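Local coordinates for glycosyl transferase (Staphylococcus aureus, PDB 5TZJ), which belongs to glycosyltransferase family 2 and binds uridine-diphosphate-N-acetylglucosamine in a pocket of its nucleotide-binding, Rossmann-like domain, at residues E18-F28 against D91-K102; F33-C41 against P74-G84. One frame throughout, in Å; residues are numbered along the deposited sequence.

Contact 1: residues E18-F28 against D91-K102; sequences ELLNSLAKQDF and DSDDYINKETLK. With UD1 (uridine-diphosphate-N-acetylglucosamine), chain C.
In the GT-A domain of this family 2 glycosyltransferase, the first helix and the turn after it, 18-28, pack on the chain that leaves the acidic motif of the nucleotide-sugar pocket, and Gln26 ties the two together. The Gln26 side chain folds back at chi2 (-59°) and lays its amide among backbone groups. NE2 donates to Asn97 O at 2.8 Å and also to Ser22 O in the last turn of the preceding helix, both lying in the amide plane, while OE1 takes Leu101 N nearly along the C=O axis at 3.1 Å. An amide, donor and acceptor at once, suits this buried place, and with both hydrogens used its flip is fixed. Asp27 N bonds Lys98 O at 3.0 Å, and the Asp27 carboxylate receives Lys102 NZ on the syn side of OD1 at 2.8 Å. The same ammonium also binds Glu99 OE1, which probably eases the repulsion between the two acids. Leu101 CB sits over one face of the Phe28 ring, 4.1 Å from its centroid, a CH-pi contact. Farther up the helix, Leu23 CD2 meets Ile96 CD1 at 3.6 Å, crossing at about a right angle, and the small Ser22 lets Tyr95 CB come close. At the other end Leu19 CB lies 3.3 Å from Asp94 O, backing the Asp91-Asp94 turn. On that turn Asp91 OD2 accepts UD1 O3' and Ser92 N binds UD1 O3B. An Asp-Ser-Asp turn at the sugar-nucleotide fits the DXD motif of GT-A glycosyltransferases.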
# COMPACT_ATOMS: atom_id res chain seq x y z
N GLU A 18 13.71 18.57 -6.86
CA GLU A 18 12.38 19.08 -6.51
C GLU A 18 12.00 18.68 -5.09
O GLU A 18 11.54 19.52 -4.30
CB GLU A 18 11.32 18.61 -7.52
CG GLU A 18 11.83 18.43 -8.95
CD GLU A 18 12.11 19.74 -9.70
OE1 GLU A 18 12.34 19.64 -10.92
OE2 GLU A 18 12.09 20.85 -9.10
N LEU A 19 12.27 17.43 -4.70
CA LEU A 19 11.99 17.00 -3.33
C LEU A 19 12.79 17.82 -2.32
O LEU A 19 12.23 18.35 -1.35
CB LEU A 19 12.31 15.52 -3.16
CG LEU A 19 12.31 15.03 -1.71
CD1 LEU A 19 10.99 15.33 -0.97
CD2 LEU A 19 12.58 13.52 -1.72
N LEU A 20 14.12 17.89 -2.50
CA LEU A 20 14.96 18.57 -1.52
C LEU A 20 14.61 20.05 -1.40
O LEU A 20 14.68 20.60 -0.30
CB LEU A 20 16.43 18.38 -1.87
CG LEU A 20 16.90 16.91 -1.92
CD1 LEU A 20 18.22 16.77 -2.69
CD2 LEU A 20 17.02 16.33 -0.54
N ASN A 21 14.20 20.70 -2.50
CA ASN A 21 13.75 22.09 -2.41
C ASN A 21 12.49 22.19 -1.56
O ASN A 21 12.34 23.14 -0.78
CB ASN A 21 13.47 22.68 -3.80
CG ASN A 21 14.72 22.98 -4.59
OD1 ASN A 21 15.83 23.07 -4.05
ND2 ASN A 21 14.55 23.14 -5.91
N SER A 22 11.59 21.21 -1.69
CA SER A 22 10.34 21.27 -0.93
C SER A 22 10.60 21.04 0.55
O SER A 22 9.91 21.62 1.40
CB SER A 22 9.33 20.25 -1.48
OG SER A 22 9.52 18.97 -0.88
N LEU A 23 11.61 20.21 0.88
CA LEU A 23 12.05 20.05 2.26
C LEU A 23 12.74 21.33 2.78
O LEU A 23 12.51 21.74 3.93
CB LEU A 23 12.98 18.84 2.36
CG LEU A 23 12.28 17.52 1.93
CD1 LEU A 23 13.11 16.27 2.20
CD2 LEU A 23 10.97 17.41 2.67
N ALA A 24 13.57 21.98 1.96
CA ALA A 24 14.22 23.19 2.45
C ALA A 24 13.26 24.38 2.54
O ALA A 24 13.52 25.31 3.31
CB ALA A 24 15.42 23.53 1.56
N LYS A 25 12.17 24.37 1.77
CA LYS A 25 11.14 25.41 1.84
C LYS A 25 10.07 25.15 2.90
O LYS A 25 9.11 25.92 2.97
CB LYS A 25 10.44 25.57 0.48
CG LYS A 25 11.33 25.99 -0.69
CD LYS A 25 11.24 27.47 -1.00
CE LYS A 25 12.39 27.91 -1.92
NZ LYS A 25 12.60 26.91 -3.01
N GLN A 26 10.19 24.08 3.71
CA GLN A 26 9.24 23.89 4.81
C GLN A 26 9.22 25.12 5.70
O GLN A 26 10.27 25.61 6.14
CB GLN A 26 9.60 22.65 5.63
CG GLN A 26 9.35 21.31 4.91
CD GLN A 26 7.89 21.14 4.51
OE1 GLN A 26 7.02 20.99 5.37
NE2 GLN A 26 7.62 21.15 3.21
N ASP A 27 8.01 25.62 5.96
CA ASP A 27 7.83 26.69 6.94
C ASP A 27 7.60 26.03 8.30
O ASP A 27 6.54 26.09 8.93
CB ASP A 27 6.74 27.68 6.52
CG ASP A 27 5.33 27.12 6.59
OD1 ASP A 27 4.40 27.97 6.70
OD2 ASP A 27 5.14 25.88 6.54
N PHE A 28 8.67 25.39 8.75
CA PHE A 28 8.81 24.56 9.92
C PHE A 28 10.29 24.62 10.25
O PHE A 28 11.11 24.66 9.31
CB PHE A 28 8.37 23.11 9.62
CG PHE A 28 8.26 22.26 10.84
CD1 PHE A 28 7.22 22.46 11.73
CD2 PHE A 28 9.21 21.28 11.12
CE1 PHE A 28 7.11 21.69 12.88
CE2 PHE A 28 9.11 20.50 12.26
CZ PHE A 28 8.06 20.72 13.15
N ASP A 91 8.99 9.54 -1.56
CA ASP A 91 9.77 8.98 -2.64
C ASP A 91 10.50 10.05 -3.43
O ASP A 91 10.10 11.23 -3.47
CB ASP A 91 8.88 8.16 -3.56
CG ASP A 91 8.41 6.91 -2.88
OD1 ASP A 91 9.06 6.50 -1.87
OD2 ASP A 91 7.42 6.34 -3.37
N SER A 92 11.62 9.63 -4.04
CA SER A 92 12.60 10.58 -4.55
C SER A 92 12.06 11.45 -5.68
O SER A 92 12.59 12.54 -5.92
CB SER A 92 13.85 9.81 -5.00
OG SER A 92 13.54 8.92 -6.05
N ASP A 93 11.03 10.99 -6.38
CA ASP A 93 10.43 11.73 -7.48
C ASP A 93 9.17 12.49 -7.06
O ASP A 93 8.45 13.01 -7.92
CB ASP A 93 10.10 10.77 -8.62
CG ASP A 93 9.24 9.59 -8.15
OD1 ASP A 93 9.00 9.48 -6.92
OD2 ASP A 93 8.83 8.75 -9.00
N ASP A 94 8.88 12.57 -5.76
CA ASP A 94 7.71 13.31 -5.27
C ASP A 94 8.18 14.57 -4.52
O ASP A 94 9.37 14.83 -4.38
CB ASP A 94 6.82 12.42 -4.39
CG ASP A 94 6.32 11.18 -5.14
OD1 ASP A 94 6.20 11.26 -6.39
OD2 ASP A 94 6.06 10.14 -4.48
N TYR A 95 7.22 15.36 -4.04
CA TYR A 95 7.54 16.48 -3.16
C TYR A 95 6.33 16.75 -2.28
O TYR A 95 5.29 16.11 -2.42
CB TYR A 95 7.98 17.74 -3.95
CG TYR A 95 7.07 18.09 -5.10
CD1 TYR A 95 7.22 17.47 -6.33
CD2 TYR A 95 6.06 19.04 -4.96
CE1 TYR A 95 6.38 17.77 -7.38
CE2 TYR A 95 5.23 19.35 -6.01
CZ TYR A 95 5.40 18.70 -7.22
OH TYR A 95 4.58 19.00 -8.29
N ILE A 96 6.49 17.69 -1.34
CA ILE A 96 5.47 17.91 -0.32
C ILE A 96 5.19 19.41 -0.17
O ILE A 96 6.03 20.26 -0.50
CB ILE A 96 5.86 17.28 1.05
CG1 ILE A 96 7.11 17.92 1.62
CG2 ILE A 96 6.13 15.74 0.90
CD1 ILE A 96 7.37 17.57 3.08
N ASN A 97 3.99 19.72 0.30
CA ASN A 97 3.57 21.11 0.52
C ASN A 97 4.45 21.78 1.57
O ASN A 97 4.92 21.14 2.51
CB ASN A 97 2.10 21.14 0.97
CG ASN A 97 1.54 22.54 1.07
OD1 ASN A 97 2.05 23.40 1.81
ND2 ASN A 97 0.47 22.79 0.32
N LYS A 98 4.64 23.10 1.44
CA LYS A 98 5.56 23.77 2.34
C LYS A 98 5.04 23.83 3.78
O LYS A 98 5.84 23.93 4.72
CB LYS A 98 5.88 25.18 1.82
CG LYS A 98 4.79 26.17 2.12
CD LYS A 98 5.16 27.57 1.65
CE LYS A 98 4.49 27.88 0.32
NZ LYS A 98 2.99 27.83 0.44
N GLU A 99 3.73 23.73 3.98
CA GLU A 99 3.14 23.71 5.31
C GLU A 99 2.92 22.30 5.85
O GLU A 99 2.34 22.14 6.93
CB GLU A 99 1.84 24.50 5.30
CG GLU A 99 2.05 25.90 4.75
CD GLU A 99 0.81 26.76 4.79
OE1 GLU A 99 0.39 27.19 5.89
OE2 GLU A 99 0.27 27.00 3.70
N THR A 100 3.40 21.27 5.14
CA THR A 100 3.10 19.90 5.55
C THR A 100 3.55 19.62 6.98
O THR A 100 2.75 19.18 7.81
CB THR A 100 3.76 18.91 4.59
OG1 THR A 100 3.17 19.07 3.29
CG2 THR A 100 3.56 17.50 5.07
N LEU A 101 4.82 19.87 7.29
CA LEU A 101 5.31 19.51 8.62
C LEU A 101 4.69 20.39 9.70
O LEU A 101 4.43 19.92 10.82
CB LEU A 101 6.85 19.58 8.66
CG LEU A 101 7.62 18.60 7.75
CD1 LEU A 101 9.11 18.46 8.17
CD2 LEU A 101 6.93 17.23 7.67
N LYS A 102 4.47 21.66 9.40
CA LYS A 102 3.79 22.53 10.36
C LYS A 102 2.36 22.04 10.61
O LYS A 102 1.97 21.80 11.76
CB LYS A 102 3.79 23.97 9.85
CG LYS A 102 3.12 24.96 10.77
CD LYS A 102 3.08 26.31 10.11
CE LYS A 102 2.33 26.26 8.78
NZ LYS A 102 2.09 27.63 8.22
C1' UD1 C . 4.79 3.54 -5.71
C2' UD1 C . 4.62 3.93 -4.25
C3' UD1 C . 5.95 3.73 -3.60
C4' UD1 C . 6.15 2.26 -3.51
C5' UD1 C . 6.39 1.74 -4.93
C6' UD1 C . 6.57 0.25 -4.92
C7' UD1 C . 2.73 5.58 -4.08
C8' UD1 C . 1.76 4.42 -4.19
N2' UD1 C . 4.15 5.34 -4.13
O1' UD1 C . 5.67 4.45 -6.26
O3' UD1 C . 6.05 4.40 -2.32
O4' UD1 C . 7.24 1.97 -2.66
O5' UD1 C . 5.25 2.10 -5.81
O6' UD1 C . 5.60 -0.34 -4.09
O7' UD1 C . 2.35 6.69 -3.98
N1 UD1 C . 13.93 2.98 -5.09
C2 UD1 C . 15.06 2.39 -4.32
N3 UD1 C . 15.78 1.18 -4.82
C4 UD1 C . 15.33 0.57 -6.08
C5 UD1 C . 14.18 1.16 -6.84
C6 UD1 C . 13.48 2.36 -6.32
O2 UD1 C . 15.40 2.89 -3.31
O4 UD1 C . 15.90 -0.39 -6.48
C1B UD1 C . 13.23 4.11 -4.53
C2B UD1 C . 12.91 5.30 -5.60
O2' UD1 C . 14.12 6.15 -5.74
C3B UD1 C . 11.85 5.92 -5.08
C4B UD1 C . 11.07 4.84 -4.30
O4B UD1 C . 12.05 3.67 -4.11
O3B UD1 C . 12.25 6.95 -4.05
C5B UD1 C . 9.92 4.33 -4.98
O5B UD1 C . 10.31 3.78 -6.21
PA UD1 C . 9.48 4.29 -7.54
O1A UD1 C . 10.19 3.86 -8.79
O2A UD1 C . 9.31 5.80 -7.48
O3A UD1 C . 7.99 3.56 -7.37
PB UD1 C . 6.50 4.20 -7.67
O1B UD1 C . 6.53 5.52 -8.41
O2B UD1 C . 5.92 3.13 -8.58
O HOH W 1 7.57 22.96 -0.17
O HOH W 2 6.02 22.80 7.39

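Contact 2: residues F33-C41 against P74-G84; sequences FEVVVVDDC and PRNVALKQAEG. With UD1 (uridine-diphosphate-N-acetylglucosamine), chain C.
The parallel part of the mixed sheet of the Rossmann-like GT-A domain is covered here by helix 72-81, whose residues 74-81 run roughly antiparallel to strand 33-39, the axes of these two pieces 7.8 Å apart at 145°; the strand runs out at the nucleotide-sugar pocket and the helical segment starts there. Glu34, Val36 and Val38, every second residue of the strand, turn toward the helix. Val38 CG1 points to Pro74 CB at 3.7 Å, the two side chains crossing at about a right angle, while its other methyl, CG2, reaches Ala78 CB at 3.6 Å. Ala78 CB lies equally near Val36 CG1, so one methyl fits between two valines; a residue this small lets the helix sit close to the strand. With CG1 set opposite the backbone N (chi1 -172°), Val36 also presses that methyl against Gln81 OE1. Where the helix ends, Glu34 OE2 accepts Glu83 N at 2.8 Å, nearly straight (174°) and on the syn side of the carboxylate, thereby occupying a backbone N-H just past the helix. The other oxygen, Glu34 OE1, pairs with Lys60, which also binds Glu83; the shared lysine probably offsets the closeness of the two acids. At the pocket end Asp40 OD2 accepts UD1 N3 at 2.6 Å, recognising the uracil imide, and rests against Pro74 CG. The guanidinium of Arg75, on a chain extended from CG to NE, reaches the sugar instead, NH2 bonding UD1 O4' at 2.8 Å. An aspartate just beyond a strand's C-terminal end, reading the uracil, is characteristic of the nucleotide-binding half of GT-A folds.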
# COMPACT_ATOMS: atom_id res chain seq x y z
N PHE A 33 13.48 18.83 12.25
CA PHE A 33 13.34 17.62 11.45
C PHE A 33 14.69 17.30 10.83
O PHE A 33 15.65 18.09 10.89
CB PHE A 33 12.22 17.73 10.38
CG PHE A 33 12.51 18.68 9.23
CD1 PHE A 33 12.27 20.03 9.36
CD2 PHE A 33 12.96 18.21 8.01
CE1 PHE A 33 12.51 20.90 8.29
CE2 PHE A 33 13.18 19.07 6.94
CZ PHE A 33 12.95 20.41 7.09
N GLU A 34 14.79 16.07 10.33
CA GLU A 34 15.97 15.58 9.68
C GLU A 34 15.51 14.89 8.40
O GLU A 34 14.36 14.46 8.31
CB GLU A 34 16.74 14.59 10.56
CG GLU A 34 16.06 13.22 10.74
CD GLU A 34 16.87 12.30 11.64
OE1 GLU A 34 18.00 12.68 12.00
OE2 GLU A 34 16.38 11.21 12.00
N VAL A 35 16.41 14.82 7.42
CA VAL A 35 16.12 14.17 6.15
C VAL A 35 17.09 13.02 6.04
O VAL A 35 18.30 13.24 6.04
CB VAL A 35 16.27 15.14 4.96
CG1 VAL A 35 15.92 14.41 3.62
CG2 VAL A 35 15.45 16.37 5.16
N VAL A 36 16.56 11.80 5.99
CA VAL A 36 17.38 10.60 6.00
C VAL A 36 17.31 10.01 4.61
O VAL A 36 16.29 9.44 4.20
CB VAL A 36 16.93 9.58 7.05
CG1 VAL A 36 17.95 8.42 7.14
CG2 VAL A 36 16.70 10.27 8.40
N VAL A 37 18.41 10.16 3.89
CA VAL A 37 18.52 9.73 2.51
C VAL A 37 19.36 8.47 2.51
O VAL A 37 20.53 8.50 2.94
CB VAL A 37 19.16 10.82 1.63
CG1 VAL A 37 19.37 10.29 0.17
CG2 VAL A 37 18.29 12.09 1.64
N VAL A 38 18.78 7.37 2.02
CA VAL A 38 19.54 6.15 1.79
C VAL A 38 19.52 5.85 0.29
O VAL A 38 18.46 5.62 -0.31
CB VAL A 38 19.00 4.97 2.60
CG1 VAL A 38 19.90 3.71 2.32
CG2 VAL A 38 19.01 5.34 4.04
N ASP A 39 20.71 5.83 -0.31
CA ASP A 39 20.83 5.68 -1.75
C ASP A 39 21.06 4.21 -2.08
O ASP A 39 22.01 3.59 -1.57
CB ASP A 39 21.98 6.55 -2.30
CG ASP A 39 22.12 6.40 -3.80
OD1 ASP A 39 21.29 7.00 -4.54
OD2 ASP A 39 23.05 5.67 -4.22
N ASP A 40 20.21 3.67 -2.92
CA ASP A 40 20.27 2.24 -3.27
C ASP A 40 21.28 1.99 -4.39
O ASP A 40 20.95 1.42 -5.44
CB ASP A 40 18.88 1.74 -3.65
CG ASP A 40 18.70 0.26 -3.37
OD1 ASP A 40 19.73 -0.40 -3.04
OD2 ASP A 40 17.54 -0.24 -3.52
N CYS A 41 22.51 2.43 -4.14
CA CYS A 41 23.65 2.20 -5.04
C CYS A 41 23.42 2.83 -6.41
O CYS A 41 23.52 2.17 -7.45
CB CYS A 41 23.97 0.72 -5.16
SG CYS A 41 25.71 0.45 -5.70
N PRO A 74 16.43 0.25 1.58
CA PRO A 74 16.86 1.61 1.95
C PRO A 74 15.93 2.27 2.95
O PRO A 74 16.42 3.06 3.78
CB PRO A 74 16.91 2.37 0.62
CG PRO A 74 16.47 1.47 -0.44
CD PRO A 74 16.38 0.07 0.12
N ARG A 75 14.61 1.99 2.92
CA ARG A 75 13.77 2.65 3.92
C ARG A 75 14.01 2.04 5.30
O ARG A 75 14.03 2.77 6.31
CB ARG A 75 12.27 2.63 3.57
CG ARG A 75 11.84 3.35 2.26
CD ARG A 75 10.32 3.07 1.99
NE ARG A 75 9.78 3.78 0.83
CZ ARG A 75 8.94 3.23 -0.04
NH1 ARG A 75 8.59 1.97 0.14
NH2 ARG A 75 8.46 3.93 -1.08
N ASN A 76 14.23 0.72 5.35
CA ASN A 76 14.58 0.04 6.61
C ASN A 76 15.88 0.57 7.21
O ASN A 76 15.96 0.81 8.42
CB ASN A 76 14.71 -1.47 6.37
CG ASN A 76 13.37 -2.13 6.10
OD1 ASN A 76 12.32 -1.56 6.42
ND2 ASN A 76 13.39 -3.35 5.56
N VAL A 77 16.91 0.74 6.38
CA VAL A 77 18.17 1.31 6.87
C VAL A 77 17.92 2.70 7.42
O VAL A 77 18.41 3.06 8.51
CB VAL A 77 19.21 1.34 5.74
CG1 VAL A 77 20.51 2.05 6.19
CG2 VAL A 77 19.42 -0.07 5.18
N ALA A 78 17.11 3.50 6.70
CA ALA A 78 16.81 4.85 7.16
C ALA A 78 16.00 4.83 8.44
O ALA A 78 16.20 5.68 9.32
CB ALA A 78 16.03 5.62 6.08
N LEU A 79 15.02 3.92 8.53
CA LEU A 79 14.17 3.89 9.72
C LEU A 79 14.99 3.63 10.98
O LEU A 79 14.78 4.28 12.02
CB LEU A 79 13.06 2.85 9.53
CG LEU A 79 11.98 2.74 10.62
CD1 LEU A 79 11.37 4.10 10.94
CD2 LEU A 79 10.89 1.70 10.19
N LYS A 80 15.99 2.75 10.88
CA LYS A 80 16.87 2.49 12.02
C LYS A 80 17.67 3.74 12.41
O LYS A 80 17.84 4.00 13.61
CB LYS A 80 17.80 1.32 11.71
CG LYS A 80 17.16 -0.04 12.03
CD LYS A 80 17.36 -1.06 10.91
CE LYS A 80 16.55 -2.34 11.18
NZ LYS A 80 16.16 -3.11 9.95
N GLN A 81 18.16 4.51 11.43
CA GLN A 81 18.93 5.73 11.72
C GLN A 81 18.06 6.85 12.25
O GLN A 81 18.56 7.77 12.90
CB GLN A 81 19.65 6.24 10.46
CG GLN A 81 20.73 5.30 9.90
CD GLN A 81 21.16 5.64 8.46
OE1 GLN A 81 20.54 6.47 7.79
NE2 GLN A 81 22.21 4.98 7.98
N ALA A 82 16.76 6.80 11.97
CA ALA A 82 15.85 7.90 12.24
C ALA A 82 15.72 8.18 13.73
O ALA A 82 15.49 7.27 14.54
CB ALA A 82 14.48 7.58 11.64
N GLU A 83 15.81 9.47 14.09
CA GLU A 83 15.66 9.93 15.45
C GLU A 83 14.41 10.77 15.69
O GLU A 83 14.16 11.15 16.84
CB GLU A 83 16.91 10.73 15.85
CG GLU A 83 18.11 9.86 16.14
CD GLU A 83 19.32 10.67 16.62
OE1 GLU A 83 20.03 11.25 15.76
OE2 GLU A 83 19.55 10.72 17.85
N GLY A 84 13.62 11.08 14.66
CA GLY A 84 12.44 11.90 14.86
C GLY A 84 11.35 11.16 15.62
O GLY A 84 11.29 9.93 15.63
C1' UD1 C . 4.79 3.54 -5.71
C2' UD1 C . 4.62 3.93 -4.25
C3' UD1 C . 5.95 3.73 -3.60
C4' UD1 C . 6.15 2.26 -3.51
C5' UD1 C . 6.39 1.74 -4.93
C6' UD1 C . 6.57 0.25 -4.92
C7' UD1 C . 2.73 5.58 -4.08
C8' UD1 C . 1.76 4.42 -4.19
N2' UD1 C . 4.15 5.34 -4.13
O1' UD1 C . 5.67 4.45 -6.26
O3' UD1 C . 6.05 4.40 -2.32
O4' UD1 C . 7.24 1.97 -2.66
O5' UD1 C . 5.25 2.10 -5.81
O6' UD1 C . 5.60 -0.34 -4.09
O7' UD1 C . 2.35 6.69 -3.98
N1 UD1 C . 13.93 2.98 -5.09
C2 UD1 C . 15.06 2.39 -4.32
N3 UD1 C . 15.78 1.18 -4.82
C4 UD1 C . 15.33 0.57 -6.08
C5 UD1 C . 14.18 1.16 -6.84
C6 UD1 C . 13.48 2.36 -6.32
O2 UD1 C . 15.40 2.89 -3.31
O4 UD1 C . 15.90 -0.39 -6.48
C1B UD1 C . 13.23 4.11 -4.53
C2B UD1 C . 12.91 5.30 -5.60
O2' UD1 C . 14.12 6.15 -5.74
C3B UD1 C . 11.85 5.92 -5.08
C4B UD1 C . 11.07 4.84 -4.30
O4B UD1 C . 12.05 3.67 -4.11
O3B UD1 C . 12.25 6.95 -4.05
C5B UD1 C . 9.92 4.33 -4.98
O5B UD1 C . 10.31 3.78 -6.21
PA UD1 C . 9.48 4.29 -7.54
O1A UD1 C . 10.19 3.86 -8.79
O2A UD1 C . 9.31 5.80 -7.48
O3A UD1 C . 7.99 3.56 -7.37
PB UD1 C . 6.50 4.20 -7.67
O1B UD1 C . 6.53 5.52 -8.41
O2B UD1 C . 5.92 3.13 -8.58
O HOH W 3 21.49 7.74 5.83

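Overall arrangement
The two contacts lie with their centres about 16 Å apart in the same family 2 glycosyltransferase domain, and contact 2 is nested inside the chain loop closed by contact 1. Helix 16-24 is followed, after a short loop, by strand 33-39, and both contacts reach the same mixed sheet. The strand is held between two helices: Phe33, turned away from helix 72-81, and Val35 pack on Leu23 of helix 16-24, Phe33 also on Leu101, whereas Glu34, Val36 and Val38 face helix 72-81. Near the ligand, Arg75 and Asp91 form a salt bridge that joins the contacts. Uridine-diphosphate-N-acetylglucosamine is thus gripped from both, with contact 2 reading the uracil and both meeting its amino-sugar.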